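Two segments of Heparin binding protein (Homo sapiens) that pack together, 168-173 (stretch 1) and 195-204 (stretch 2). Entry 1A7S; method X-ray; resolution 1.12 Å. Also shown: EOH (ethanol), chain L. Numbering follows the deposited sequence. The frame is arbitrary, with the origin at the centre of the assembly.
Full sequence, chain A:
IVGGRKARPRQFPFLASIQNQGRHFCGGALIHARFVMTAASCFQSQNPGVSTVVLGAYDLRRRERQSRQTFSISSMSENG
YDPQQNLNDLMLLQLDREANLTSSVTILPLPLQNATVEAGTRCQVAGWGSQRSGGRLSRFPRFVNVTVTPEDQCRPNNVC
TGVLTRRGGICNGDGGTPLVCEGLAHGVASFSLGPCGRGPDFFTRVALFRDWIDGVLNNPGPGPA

Stretch 1, residues 168-173: GGICNG
Stretch 2, residues 195-204: PCGRGPDFFT

This is a contact of heparin binding protein in which a loop packs against a turn and the start of a strand, joined by one disulfide, two direct hydrogen bonds and a shared water. It buries 390 Å², both sides summed.

Stretch 1 has no regular helix or strand; it is extended from Gly 168 to Asn 172, and Gly 173 turns at phi/psi 98/-14. Stretch 2 opens with a type II turn, Pro 195 to Arg 198, closed by Arg 198 N to Pro 195 O at 3.2 Å. A cis peptide precedes Pro 200, and strand follows from Asp 201.

The CA atoms of Gly 168 and Gly 197 lie 4.1 Å apart, those of Cys 171 and Cys 196 5.4 Å, so the backbones run in opposite senses here. Cys 171 (chi1 t) and Cys 196 (chi1 m) join SG to SG at 2.1 Å, chi3 79°.

Gly 168 N donates to Gly 197 O at 3.1 Å. Gly 197, at phi/psi 89/-9, suits glycine; a CB would clash with Gly 168 N. Gly 169, at 141/-157, also calls for glycine, and a CB would strike Asp 201 OD2.

The CA-to-CB bond of Asp 201 points toward stretch 1 (chi1 m, chi2 -19°). Its OD2 accepts from Ile 170 N at 2.9 Å. The water O donates to Asp 201 OD1 and Ile 170 O, both at 2.6 Å, and accepts from Gly 197 N at 2.9 Å.

Ile 170 (chi1 p, chi2 t) is buried; its CG2 meets Phe 203 CZ obliquely at 3.9 Å. Phe 203 is buried too (chi1 m, chi2 86°), and the branched apolar side chain of Ile 170 suits this place beside the ring.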

ATOM      1  N   GLY A 168       3.198 -17.199  -1.515  1.00 11.14           N
ATOM      2  CA  GLY A 168       3.670 -15.944  -2.089  1.00 10.80           C
ATOM      3  C   GLY A 168       2.581 -14.866  -1.878  1.00 10.11           C
ATOM      4  O   GLY A 168       1.429 -15.171  -2.001  1.00 11.61           O
ATOM      5  N   GLY A 169       3.025 -13.680  -1.485  1.00  8.98           N
ATOM      6  CA  GLY A 169       2.080 -12.597  -1.276  1.00 10.32           C
ATOM      7  C   GLY A 169       2.437 -11.768  -0.062  1.00  8.58           C
ATOM      8  O   GLY A 169       3.602 -11.712   0.372  1.00 10.65           O
ATOM      9  N   ILE A 170       1.472 -11.081   0.496  1.00  8.02           N
ATOM     10  CA  ILE A 170       1.672 -10.134   1.576  1.00  8.03           C
ATOM     11  C   ILE A 170       1.830 -10.774   2.906  1.00  7.80           C
ATOM     12  O   ILE A 170       1.385 -11.918   3.150  1.00  9.60           O
ATOM     13  CB  ILE A 170       0.528  -9.090   1.585  1.00  8.21           C
ATOM     14  CG1 ILE A 170      -0.808  -9.695   1.972  1.00  8.45           C
ATOM     15  CG2 ILE A 170       0.453  -8.340   0.242  1.00  9.39           C
ATOM     16  CD1 ILE A 170      -2.013  -8.741   1.993  1.00 10.56           C
ATOM     17  N   CYS A 171       2.418 -10.090   3.842  1.00  7.59           N
ATOM     18  CA  CYS A 171       2.524 -10.553   5.201  1.00  7.81           C
ATOM     19  C   CYS A 171       2.550  -9.412   6.180  1.00  7.65           C
ATOM     20  O   CYS A 171       2.272  -8.240   5.818  1.00  9.21           O
ATOM     21  CB  CYS A 171       3.628 -11.583   5.348  1.00  8.31           C
ATOM     22  SG  CYS A 171       3.523 -12.750   6.721  1.00  9.52           S
ATOM     23  N   ASN A 172       2.880  -9.611   7.427  1.00  8.81           N
ATOM     24  CA  ASN A 172       2.913  -8.558   8.434  1.00  8.74           C
ATOM     25  C   ASN A 172       3.829  -7.444   7.975  1.00  8.38           C
ATOM     26  O   ASN A 172       4.935  -7.670   7.556  1.00  9.05           O
ATOM     27  CB  ASN A 172       3.451  -9.137   9.751  1.00 12.27           C
ATOM     28  CG  ASN A 172       2.917 -10.423  10.228  1.00 17.14           C
ATOM     29  OD1 ASN A 172       3.565 -11.176  10.894  1.00 27.06           O
ATOM     30  ND2 ASN A 172       1.649 -10.741   9.949  1.00 25.67           N
ATOM     31  N   GLY A 173       3.330  -6.178   8.027  1.00  9.37           N
ATOM     32  CA  GLY A 173       4.130  -5.031   7.614  1.00  9.53           C
ATOM     33  C   GLY A 173       3.837  -4.593   6.204  1.00  9.62           C
ATOM     34  O   GLY A 173       4.303  -3.520   5.748  1.00 10.15           O
ATOM     35  N   PRO A 195      -2.015 -18.866   6.688  1.00 17.09           N
ATOM     36  CA  PRO A 195      -0.601 -18.513   6.594  1.00 15.99           C
ATOM     37  C   PRO A 195      -0.420 -17.481   5.495  1.00 13.89           C
ATOM     38  O   PRO A 195      -1.045 -17.562   4.442  1.00 13.34           O
ATOM     39  CB  PRO A 195       0.046 -19.857   6.155  1.00 17.91           C
ATOM     40  CG  PRO A 195      -0.879 -20.874   6.766  1.00 19.27           C
ATOM     41  CD  PRO A 195      -2.264 -20.292   6.502  1.00 17.87           C
ATOM     42  N   CYS A 196       0.500 -16.550   5.748  1.00 11.56           N
ATOM     43  CA  CYS A 196       0.848 -15.649   4.667  1.00 10.93           C
ATOM     44  C   CYS A 196       1.228 -16.417   3.391  1.00 11.42           C
ATOM     45  O   CYS A 196       2.049 -17.314   3.349  1.00 13.68           O
ATOM     46  CB  CYS A 196       2.100 -14.846   5.117  1.00 11.00           C
ATOM     47  SG  CYS A 196       1.703 -13.660   6.424  1.00 10.52           S
ATOM     48  N   GLY A 197       0.656 -15.943   2.276  1.00 12.04           N
ATOM     49  CA  GLY A 197       1.017 -16.494   1.018  1.00 12.58           C
ATOM     50  C   GLY A 197       0.215 -17.685   0.541  1.00 12.79           C
ATOM     51  O   GLY A 197       0.373 -18.068  -0.601  1.00 12.81           O
ATOM     52  N   ARG A 198      -0.641 -18.246   1.391  1.00 12.08           N
ATOM     53  CA  ARG A 198      -1.449 -19.413   0.974  1.00 11.53           C
ATOM     54  C   ARG A 198      -2.485 -19.032  -0.069  1.00 11.78           C
ATOM     55  O   ARG A 198      -2.637 -19.740  -1.057  1.00 15.72           O
ATOM     56  CB  ARG A 198      -2.017 -20.091   2.181  1.00 13.48           C
ATOM     57  CG  ARG A 198      -2.915 -21.304   1.844  1.00 15.34           C
ATOM     58  CD  ARG A 198      -3.481 -21.890   3.134  1.00 19.03           C
ATOM     59  NE  ARG A 198      -4.347 -22.994   3.026  1.00 23.47           N
ATOM     60  CZ  ARG A 198      -5.663 -23.054   2.955  1.00 25.72           C
ATOM     61  NH1 ARG A 198      -6.371 -21.902   2.895  1.00 31.70           N
ATOM     62  NH2 ARG A 198      -6.261 -24.243   2.892  1.00 28.94           N
ATOM     63  N   GLY A 199      -3.101 -17.910   0.126  1.00 14.51           N
ATOM     64  CA  GLY A 199      -3.950 -17.230  -0.863  1.00 13.99           C
ATOM     65  C   GLY A 199      -5.425 -17.386  -0.580  1.00 12.25           C
ATOM     66  O   GLY A 199      -5.891 -18.372   0.019  1.00 16.55           O
ATOM     67  N   PRO A 200      -6.212 -16.495  -1.103  1.00 12.40           N
ATOM     68  CA  PRO A 200      -5.794 -15.315  -1.836  1.00 10.90           C
ATOM     69  C   PRO A 200      -5.412 -14.158  -0.879  1.00  9.95           C
ATOM     70  O   PRO A 200      -5.756 -14.168   0.272  1.00 11.32           O
ATOM     71  CB  PRO A 200      -7.064 -14.943  -2.601  1.00 15.19           C
ATOM     72  CG  PRO A 200      -8.157 -15.510  -1.856  1.00 20.25           C
ATOM     73  CD  PRO A 200      -7.651 -16.698  -1.100  1.00 17.03           C
ATOM     74  N   ASP A 201      -4.748 -13.184  -1.441  1.00  9.64           N
ATOM     75  CA  ASP A 201      -4.536 -11.889  -0.757  1.00  8.46           C
ATOM     76  C   ASP A 201      -5.724 -10.996  -1.150  1.00  8.09           C
ATOM     77  O   ASP A 201      -6.124 -10.975  -2.311  1.00  9.60           O
ATOM     78  CB  ASP A 201      -3.234 -11.256  -1.229  1.00  9.92           C
ATOM     79  CG  ASP A 201      -2.019 -11.914  -0.570  1.00 11.11           C
ATOM     80  OD1 ASP A 201      -2.224 -12.572   0.477  1.00 13.87           O
ATOM     81  OD2 ASP A 201      -0.905 -11.605  -1.053  1.00 11.88           O
ATOM     82  N   PHE A 202      -6.213 -10.239  -0.159  1.00  7.47           N
ATOM     83  CA  PHE A 202      -7.283  -9.311  -0.398  1.00  7.70           C
ATOM     84  C   PHE A 202      -6.752  -7.871  -0.344  1.00  7.55           C
ATOM     85  O   PHE A 202      -6.220  -7.444   0.682  1.00  8.00           O
ATOM     86  CB  PHE A 202      -8.378  -9.477   0.696  1.00  8.86           C
ATOM     87  CG  PHE A 202      -9.162 -10.735   0.546  1.00 10.68           C
ATOM     88  CD1 PHE A 202      -8.594 -11.955   0.869  1.00 14.51           C
ATOM     89  CD2 PHE A 202     -10.453 -10.731   0.070  1.00 10.45           C
ATOM     90  CE1 PHE A 202      -9.299 -13.114   0.815  1.00 17.42           C
ATOM     91  CE2 PHE A 202     -11.188 -11.876   0.012  1.00 12.61           C
ATOM     92  CZ  PHE A 202     -10.638 -13.079   0.344  1.00 15.72           C
ATOM     93  N   PHE A 203      -7.006  -7.144  -1.442  1.00  7.89           N
ATOM     94  CA  PHE A 203      -6.653  -5.754  -1.570  1.00  7.44           C
ATOM     95  C   PHE A 203      -7.929  -4.933  -1.728  1.00  7.50           C
ATOM     96  O   PHE A 203      -8.864  -5.347  -2.408  1.00  9.23           O
ATOM     97  CB  PHE A 203      -5.792  -5.543  -2.861  1.00  8.00           C
ATOM     98  CG  PHE A 203      -4.460  -6.217  -2.806  1.00  7.82           C
ATOM     99  CD1 PHE A 203      -4.281  -7.507  -3.172  1.00  8.52           C
ATOM    100  CD2 PHE A 203      -3.348  -5.487  -2.429  1.00  7.98           C
ATOM    101  CE1 PHE A 203      -3.077  -8.148  -3.131  1.00 10.01           C
ATOM    102  CE2 PHE A 203      -2.094  -6.080  -2.406  1.00  9.62           C
ATOM    103  CZ  PHE A 203      -1.967  -7.423  -2.704  1.00  9.51           C
ATOM    104  N   THR A 204      -7.991  -3.787  -1.102  1.00  7.89           N
ATOM    105  CA  THR A 204      -9.123  -2.867  -1.341  1.00  7.81           C
ATOM    106  C   THR A 204      -9.145  -2.486  -2.787  1.00  7.39           C
ATOM    107  O   THR A 204      -8.090  -2.175  -3.361  1.00  8.03           O
ATOM    108  CB  THR A 204      -8.901  -1.623  -0.453  1.00  9.99           C
ATOM    109  OG1 THR A 204      -8.705  -2.124   0.850  1.00 12.65           O
ATOM    110  CG2 THR A 204     -10.101  -0.651  -0.568  1.00 11.93           C
TER
HETATM  111  C1  EOH L 424      -0.624 -10.066   6.697  1.00 49.43           C
HETATM  112  C2  EOH L 424      -1.236 -10.807   5.579  1.00 42.42           C
HETATM  113  O   EOH L 424      -0.104 -10.948   7.754  1.00 53.29           O
HETATM  114  O   HOH W   1      -0.650 -13.383   2.448  1.00 12.95           O